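Serine/threonine-protein kinase/endoribonuclease IRE1 (Saccharomyces cerevisiae, PDB 2BE1) senses unfolded proteins in the endoplasmic reticulum lumen through its lumenal domain, the part in this structure, leading to auto-activation and splicing of HAC1 precursor mRNA. Local coordinates at residues 4-9 with 252-257; 166-171 with 260-265; 248-253 with 264-269. All blocks are in the same frame, centred on the assembly; numbering follows the deposited sequence.

Contact 1. Residues 4-9 with 252-257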
# COMPACT_ATOMS: atom_id res chain seq x y z
N LEU A 4 19.30 21.66 -3.51
CA LEU A 4 18.95 21.77 -4.93
C LEU A 4 19.75 22.90 -5.50
O LEU A 4 20.08 22.94 -6.70
CB LEU A 4 17.46 22.06 -5.11
CG LEU A 4 16.92 22.29 -6.53
CD1 LEU A 4 16.87 20.99 -7.34
CD2 LEU A 4 15.57 22.94 -6.42
N ASN A 5 20.05 23.82 -4.60
CA ASN A 5 20.78 24.98 -4.96
C ASN A 5 21.97 24.70 -5.88
O ASN A 5 21.90 25.06 -7.06
CB ASN A 5 21.23 25.71 -3.74
CG ASN A 5 21.61 27.05 -4.09
OD1 ASN A 5 20.85 27.75 -4.79
ND2 ASN A 5 22.84 27.44 -3.73
N GLU A 6 23.02 24.05 -5.37
CA GLU A 6 24.01 23.46 -6.26
C GLU A 6 23.34 22.36 -7.08
O GLU A 6 22.63 21.52 -6.50
CB GLU A 6 25.14 22.83 -5.47
CG GLU A 6 26.28 22.31 -6.39
CD GLU A 6 26.06 20.87 -6.98
OE1 GLU A 6 25.96 19.89 -6.17
OE2 GLU A 6 26.03 20.73 -8.25
N LEU A 7 23.56 22.35 -8.40
CA LEU A 7 23.06 21.33 -9.35
C LEU A 7 22.67 22.03 -10.65
O LEU A 7 21.89 22.98 -10.57
CB LEU A 7 21.83 20.59 -8.79
CG LEU A 7 21.91 19.16 -8.19
CD1 LEU A 7 23.25 18.82 -7.61
CD2 LEU A 7 20.82 18.88 -7.13
N SER A 8 23.22 21.62 -11.81
CA SER A 8 22.76 22.20 -13.11
C SER A 8 21.31 21.89 -13.33
O SER A 8 20.88 20.77 -13.07
CB SER A 8 23.43 21.60 -14.34
OG SER A 8 24.81 21.69 -14.27
N LEU A 9 20.56 22.85 -13.81
CA LEU A 9 19.28 22.50 -14.30
C LEU A 9 19.55 22.02 -15.71
O LEU A 9 20.09 22.71 -16.52
CB LEU A 9 18.36 23.69 -14.21
CG LEU A 9 16.97 23.72 -14.82
CD1 LEU A 9 16.10 22.54 -14.44
CD2 LEU A 9 16.38 24.94 -14.26
N PHE A 252 17.82 17.83 -12.77
CA PHE A 252 19.02 18.50 -12.38
C PHE A 252 20.27 17.62 -12.52
O PHE A 252 20.17 16.39 -12.63
CB PHE A 252 18.87 18.97 -10.95
CG PHE A 252 17.92 20.10 -10.80
CD1 PHE A 252 16.58 19.94 -11.07
CD2 PHE A 252 18.37 21.36 -10.40
CE1 PHE A 252 15.71 21.01 -10.94
CE2 PHE A 252 17.48 22.43 -10.27
CZ PHE A 252 16.15 22.25 -10.54
N ASN A 253 21.43 18.27 -12.55
CA ASN A 253 22.71 17.57 -12.68
C ASN A 253 23.55 17.83 -11.46
O ASN A 253 23.84 18.98 -11.14
CB ASN A 253 23.52 18.04 -13.89
CG ASN A 253 22.79 17.82 -15.22
OD1 ASN A 253 22.22 16.75 -15.45
ND2 ASN A 253 22.84 18.82 -16.13
N ASP A 254 23.93 16.76 -10.79
CA ASP A 254 24.93 16.86 -9.74
C ASP A 254 26.27 16.84 -10.43
O ASP A 254 26.71 15.79 -10.89
CB ASP A 254 24.86 15.66 -8.80
CG ASP A 254 25.60 15.90 -7.50
OD1 ASP A 254 25.06 15.47 -6.44
OD2 ASP A 254 26.68 16.52 -7.55
N LEU A 255 26.92 17.99 -10.49
CA LEU A 255 28.18 18.06 -11.25
C LEU A 255 29.40 17.34 -10.64
O LEU A 255 30.24 16.84 -11.39
CB LEU A 255 28.50 19.49 -11.64
CG LEU A 255 27.43 19.93 -12.62
CD1 LEU A 255 27.69 21.34 -13.09
CD2 LEU A 255 27.38 18.96 -13.79
N ARG A 256 29.50 17.28 -9.30
CA ARG A 256 30.39 16.32 -8.64
C ARG A 256 30.06 14.87 -9.10
O ARG A 256 30.68 14.38 -10.06
CB ARG A 256 30.33 16.44 -7.11
CG ARG A 256 30.51 17.86 -6.53
CD ARG A 256 29.18 18.64 -6.29
NE ARG A 256 28.06 17.87 -5.69
CZ ARG A 256 28.12 17.13 -4.57
NH1 ARG A 256 29.26 16.99 -3.89
NH2 ARG A 256 27.02 16.52 -4.14
N THR A 257 29.07 14.22 -8.47
CA THR A 257 28.72 12.79 -8.76
C THR A 257 28.26 12.50 -10.18
O THR A 257 28.22 11.34 -10.62
CB THR A 257 27.66 12.17 -7.80
OG1 THR A 257 26.47 12.96 -7.85
CG2 THR A 257 28.18 12.03 -6.34
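The Phe252 ring is sandwiched between two leucines from the N-terminal segment. Leu4 CD1 lies over the centre of one face, its side chain crossing the ring at about a right angle. Leu9 CD1 covers the opposite face, 4.1 Å from the centroid of the Phe252 ring and displaced toward the rim; both are CH-pi contacts. Near the ring plane, Leu7 O comes up to the edge at CD2. Phe252 and Leu9 point to the same face of the sheet; in Phe252, CG lies anti to the carbonyl carbon (chi1 -71°).

The backbones pair as antiparallel strands. Ser8 and Asn253 form the hydrogen-bonded pair, with Asn253 N to Ser8 O at 2.6 Å and a weak return bond from Ser8 N to Asn253 O. Leu9 and Phe252 follow as the non-hydrogen-bonded pair.

Farther along, at Glu6, Asp254 and Arg256, the contact becomes ionic. Glu6 OE1 makes a salt bridge to Arg256 NE at 3.0 Å, the carboxylate and guanidinium planes standing 70° apart. Arg256 also holds Asp254, through NH2 to OD1 at 3.2 Å and a weak NE bond to OD2. Asp254 OD1 takes a further bond from Asn1 N. Glu6 OE1 and Asp254 OD2 are 3.7 Å apart, so the shared arginine probably offsets the repulsion between the two acids where the N-terminal chain enters the sheet.

Contact 2. Residues 166-171 with 260-265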
# COMPACT_ATOMS: atom_id res chain seq x y z
N ASN A 166 24.62 8.69 -18.83
CA ASN A 166 23.68 9.78 -18.76
C ASN A 166 22.30 9.12 -18.86
O ASN A 166 21.63 9.10 -19.90
CB ASN A 166 23.94 10.77 -19.88
CG ASN A 166 24.11 10.09 -21.23
OD1 ASN A 166 24.37 8.88 -21.30
ND2 ASN A 166 23.95 10.85 -22.31
N MET A 167 21.90 8.50 -17.75
CA MET A 167 20.55 8.02 -17.62
C MET A 167 19.93 8.46 -16.33
O MET A 167 20.56 9.01 -15.44
CB MET A 167 20.48 6.52 -17.70
CG MET A 167 21.65 5.88 -18.32
SD MET A 167 21.71 4.50 -17.21
CE MET A 167 22.27 5.25 -15.64
N ILE A 168 18.66 8.18 -16.24
CA ILE A 168 17.83 8.77 -15.24
C ILE A 168 17.00 7.65 -14.68
O ILE A 168 16.61 6.75 -15.45
CB ILE A 168 16.90 9.79 -15.90
CG1 ILE A 168 16.21 10.62 -14.83
CG2 ILE A 168 15.85 9.10 -16.86
CD1 ILE A 168 15.52 11.84 -15.41
N VAL A 169 16.73 7.68 -13.38
CA VAL A 169 15.87 6.64 -12.80
C VAL A 169 14.58 7.26 -12.28
O VAL A 169 14.64 8.25 -11.59
CB VAL A 169 16.55 5.83 -11.68
CG1 VAL A 169 17.10 6.76 -10.57
CG2 VAL A 169 15.55 4.86 -11.08
N ILE A 170 13.44 6.67 -12.62
CA ILE A 170 12.16 7.29 -12.36
C ILE A 170 11.23 6.26 -11.75
O ILE A 170 11.12 5.15 -12.27
CB ILE A 170 11.52 7.85 -13.64
CG1 ILE A 170 10.15 8.41 -13.33
CG2 ILE A 170 11.35 6.76 -14.68
CD1 ILE A 170 9.56 9.19 -14.41
N GLY A 171 10.57 6.62 -10.64
CA GLY A 171 9.58 5.73 -10.03
C GLY A 171 8.15 5.97 -10.52
O GLY A 171 7.84 6.96 -11.22
N ASN A 260 21.83 12.16 -12.70
CA ASN A 260 20.69 12.87 -13.25
C ASN A 260 19.53 12.79 -12.31
O ASN A 260 18.63 11.96 -12.45
CB ASN A 260 20.30 12.27 -14.60
CG ASN A 260 21.31 12.55 -15.64
OD1 ASN A 260 21.72 13.69 -15.81
ND2 ASN A 260 21.77 11.51 -16.33
N ILE A 261 19.53 13.63 -11.30
CA ILE A 261 18.42 13.56 -10.37
C ILE A 261 17.20 14.34 -10.84
O ILE A 261 17.31 15.49 -11.23
CB ILE A 261 18.83 13.98 -8.99
CG1 ILE A 261 17.77 14.90 -8.42
CG2 ILE A 261 20.25 14.59 -8.96
CD1 ILE A 261 17.56 14.67 -6.95
N LEU A 262 16.03 13.74 -10.78
CA LEU A 262 14.88 14.47 -11.28
C LEU A 262 13.87 14.96 -10.20
O LEU A 262 13.60 14.30 -9.19
CB LEU A 262 14.29 13.71 -12.45
CG LEU A 262 13.33 12.59 -12.22
CD1 LEU A 262 12.06 13.30 -12.18
CD2 LEU A 262 13.32 11.67 -13.37
N VAL A 263 13.36 16.15 -10.40
CA VAL A 263 12.45 16.74 -9.43
C VAL A 263 11.21 17.35 -10.16
O VAL A 263 11.30 17.69 -11.36
CB VAL A 263 13.20 17.75 -8.50
CG1 VAL A 263 14.69 17.85 -8.84
CG2 VAL A 263 12.56 19.10 -8.54
N PRO A 264 10.01 17.40 -9.50
CA PRO A 264 8.85 17.87 -10.26
C PRO A 264 8.99 19.31 -10.55
O PRO A 264 9.56 20.05 -9.74
CB PRO A 264 7.68 17.67 -9.30
CG PRO A 264 8.30 17.75 -7.95
CD PRO A 264 9.62 17.03 -8.12
N HIS A 265 8.50 19.67 -11.73
CA HIS A 265 8.50 21.05 -12.18
C HIS A 265 7.46 21.85 -11.37
O HIS A 265 6.35 21.37 -11.23
CB HIS A 265 8.17 21.08 -13.66
CG HIS A 265 8.33 22.44 -14.27
ND1 HIS A 265 7.53 23.50 -13.93
CD2 HIS A 265 9.19 22.90 -15.18
CE1 HIS A 265 7.88 24.57 -14.63
NE2 HIS A 265 8.89 24.23 -15.39
O HOH W 1 16.16 10.38 -10.22
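This is a place where two beta-sheets meet: Asn260 and Leu262, on the outermost strand 259-264 of the five-stranded antiparallel sheet, face Met167 and Ile168 on strand 167-179 of the other sheet. The segments 167-171 and 260-264 approach to 6.4 Å between axes, with their directions 38° apart, and they are not paired as neighbouring strands.

The direct hydrogen bond between them comes from a side chain. Asn260 ND2 donates to Met167 O at 2.9 Å, and the line is nearly straight (167° at the hydrogen). The carbonyl oxygen lies in the plane of the Asn260 amide, whereas ND2 stands well above the carbonyl plane of Met167. With an alanine in place of Asn260, Met167 O would probably lose this donor and the two strands their direct polar tie, although CB would stay beside the carbonyl.

Two residues on, Leu262 reaches toward the isoleucines and packs against Ile168 and Ile170, though the detailed placing of the methyl ends of Ile168 and Leu262 is doubtful. Ile168 CG1 also rests near Asn260 O, at 3.6 Å.

A water adds an indirect link, donating to Val169 O at 3.0 Å and accepting a weak bond from Leu262 N. Val169 also packs on His95 of the second subunit, so this strand reaches the dimer partner as well. With one side-chain hydrogen bond, a water and a small apolar patch in place of backbone pairing, the two sheets are joined side chain to backbone, and this join probably depends heavily on the Asn260 amide.

Contact 3. Residues 248-253 with 264-269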
# COMPACT_ATOMS: atom_id res chain seq x y z
N LEU A 248 4.87 16.26 -15.07
CA LEU A 248 5.99 17.11 -15.57
C LEU A 248 7.30 17.19 -14.72
O LEU A 248 7.29 17.70 -13.58
CB LEU A 248 5.42 18.50 -15.84
CG LEU A 248 6.23 19.20 -16.91
CD1 LEU A 248 6.37 18.24 -18.03
CD2 LEU A 248 5.55 20.47 -17.43
N PHE A 249 8.45 16.73 -15.23
CA PHE A 249 9.65 16.79 -14.32
C PHE A 249 10.82 17.61 -14.80
O PHE A 249 11.19 17.53 -15.98
CB PHE A 249 10.19 15.44 -13.97
CG PHE A 249 9.20 14.56 -13.29
CD1 PHE A 249 8.51 13.55 -13.99
CD2 PHE A 249 8.96 14.71 -11.93
CE1 PHE A 249 7.59 12.69 -13.32
CE2 PHE A 249 8.04 13.86 -11.25
CZ PHE A 249 7.34 12.86 -11.96
N ASP A 250 11.38 18.40 -13.88
CA ASP A 250 12.66 19.11 -14.08
C ASP A 250 13.75 18.08 -13.92
O ASP A 250 13.57 17.13 -13.16
CB ASP A 250 12.82 20.28 -13.09
CG ASP A 250 12.24 21.59 -13.64
OD1 ASP A 250 11.89 21.63 -14.84
OD2 ASP A 250 12.11 22.62 -12.93
N VAL A 251 14.85 18.18 -14.65
CA VAL A 251 16.02 17.29 -14.35
C VAL A 251 17.31 18.05 -13.95
O VAL A 251 17.82 18.85 -14.67
CB VAL A 251 16.22 16.07 -15.38
CG1 VAL A 251 15.41 16.24 -16.62
CG2 VAL A 251 17.66 15.82 -15.73
N PHE A 252 17.82 17.83 -12.77
CA PHE A 252 19.02 18.50 -12.38
C PHE A 252 20.27 17.62 -12.52
O PHE A 252 20.17 16.39 -12.63
CB PHE A 252 18.87 18.97 -10.95
CG PHE A 252 17.92 20.10 -10.80
CD1 PHE A 252 16.58 19.94 -11.07
CD2 PHE A 252 18.37 21.36 -10.40
CE1 PHE A 252 15.71 21.01 -10.94
CE2 PHE A 252 17.48 22.43 -10.27
CZ PHE A 252 16.15 22.25 -10.54
N ASN A 253 21.43 18.27 -12.55
CA ASN A 253 22.71 17.57 -12.68
C ASN A 253 23.55 17.83 -11.46
O ASN A 253 23.84 18.98 -11.14
CB ASN A 253 23.52 18.04 -13.89
CG ASN A 253 22.79 17.82 -15.22
OD1 ASN A 253 22.22 16.75 -15.45
ND2 ASN A 253 22.84 18.82 -16.13
N PRO A 264 10.01 17.40 -9.50
CA PRO A 264 8.85 17.87 -10.26
C PRO A 264 8.99 19.31 -10.55
O PRO A 264 9.56 20.05 -9.74
CB PRO A 264 7.68 17.67 -9.30
CG PRO A 264 8.30 17.75 -7.95
CD PRO A 264 9.62 17.03 -8.12
N HIS A 265 8.50 19.67 -11.73
CA HIS A 265 8.50 21.05 -12.18
C HIS A 265 7.46 21.85 -11.37
O HIS A 265 6.35 21.37 -11.23
CB HIS A 265 8.17 21.08 -13.66
CG HIS A 265 8.33 22.44 -14.27
ND1 HIS A 265 7.53 23.50 -13.93
CD2 HIS A 265 9.19 22.90 -15.18
CE1 HIS A 265 7.88 24.57 -14.63
NE2 HIS A 265 8.89 24.23 -15.39
N PRO A 266 7.80 23.06 -10.86
CA PRO A 266 6.95 23.69 -9.84
C PRO A 266 5.66 24.02 -10.50
O PRO A 266 5.45 23.60 -11.61
CB PRO A 266 7.72 24.97 -9.46
CG PRO A 266 8.68 25.20 -10.54
CD PRO A 266 8.97 23.90 -11.20
N PHE A 267 4.75 24.73 -9.84
CA PHE A 267 3.62 25.36 -10.62
C PHE A 267 3.14 26.77 -10.11
O PHE A 267 2.96 27.00 -8.89
CB PHE A 267 2.47 24.36 -10.96
CG PHE A 267 1.28 24.47 -10.05
CD1 PHE A 267 0.23 25.36 -10.38
CD2 PHE A 267 1.22 23.72 -8.84
CE1 PHE A 267 -0.87 25.50 -9.55
CE2 PHE A 267 0.11 23.83 -7.97
CZ PHE A 267 -0.95 24.72 -8.32
N ASN A 268 2.93 27.69 -11.06
CA ASN A 268 2.58 29.09 -10.76
C ASN A 268 1.43 29.32 -9.72
O ASN A 268 0.58 28.40 -9.49
CB ASN A 268 2.22 29.87 -12.05
CG ASN A 268 0.75 29.63 -12.51
OD1 ASN A 268 0.31 28.48 -12.62
ND2 ASN A 268 0.00 30.71 -12.73
N PRO A 269 1.38 30.56 -9.12
CA PRO A 269 0.29 30.98 -8.22
C PRO A 269 -0.79 31.74 -9.03
O PRO A 269 -1.95 31.77 -8.64
CB PRO A 269 1.01 31.91 -7.23
CG PRO A 269 2.07 32.64 -8.09
CD PRO A 269 2.37 31.68 -9.28
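His265 N donates to Leu248 O at 3.0 Å, almost straight at 176°. This bond belongs to the beta-hairpin of strands 245-254 and 259-264, at the end away from its turn, where the second strand runs out into a loop.

One step inward, Phe249 and Pro264 form an antiparallel non-hydrogen-bonded pair. A proline costs the hairpin no inter-strand hydrogen bond here, since in a non-hydrogen-bonded pair the backbone N points away from the partner strand. The two side chains diverge, yet the Phe249 ring comes back beside the backbone of its mate: CD2 is 3.6 Å from Pro264 CA, and Pro264 N lies at the ring edge, in its plane. The same ring also packs against Leu262.

Asp250 and His265 meet obliquely, the carboxylate and imidazole planes 62° apart. His265 CG lies anti to the backbone N (chi1 -172°), on the side of Asp250, and CD2 is the ring atom nearest to OD1. The nitrogen NE2 stays 4.0 Å from Asp250 OD1, too far for a bond; a positively charged imidazole, protonated on both nitrogens, would probably be favoured somewhat by the carboxylate, though Arg27 already offsets much of that charge, its NH1 forming a salt bridge with OD1. Asp250 OD2 faces Pro266 CD at 3.8 Å.

Leu248 CG lies 4.2 Å from His265 CB, and both residues touch Ile216 of strand 216-219, which places this corner against another part of the domain. The rotation of the imidazole is probably steadied from its own loop: His265 ND1 donates to Pro266 O at 3.1 Å, with the acceptor close to the ring plane.

How the contacts relate
All three contacts lie on the same side of the chain's centre, their own centres only 11 to 14 Å apart, in and around the five-stranded antiparallel sheet. Contact 1 joins its first strand, 8-17, to strand 245-254; contact 3 pairs the open end of the hairpin that 245-254 makes with 259-264; contact 2 ties that outermost strand to the second sheet. Along the chain the order is 4-9, 166-171, 248-257, then 260-269. Contacts 1 and 3 share Phe252 and Asn253, while 2 and 3 share Pro264 and His265. The N-terminal segment is thus linked, through one hairpin, to the strand that reaches the second subunit of the lumenal dimer.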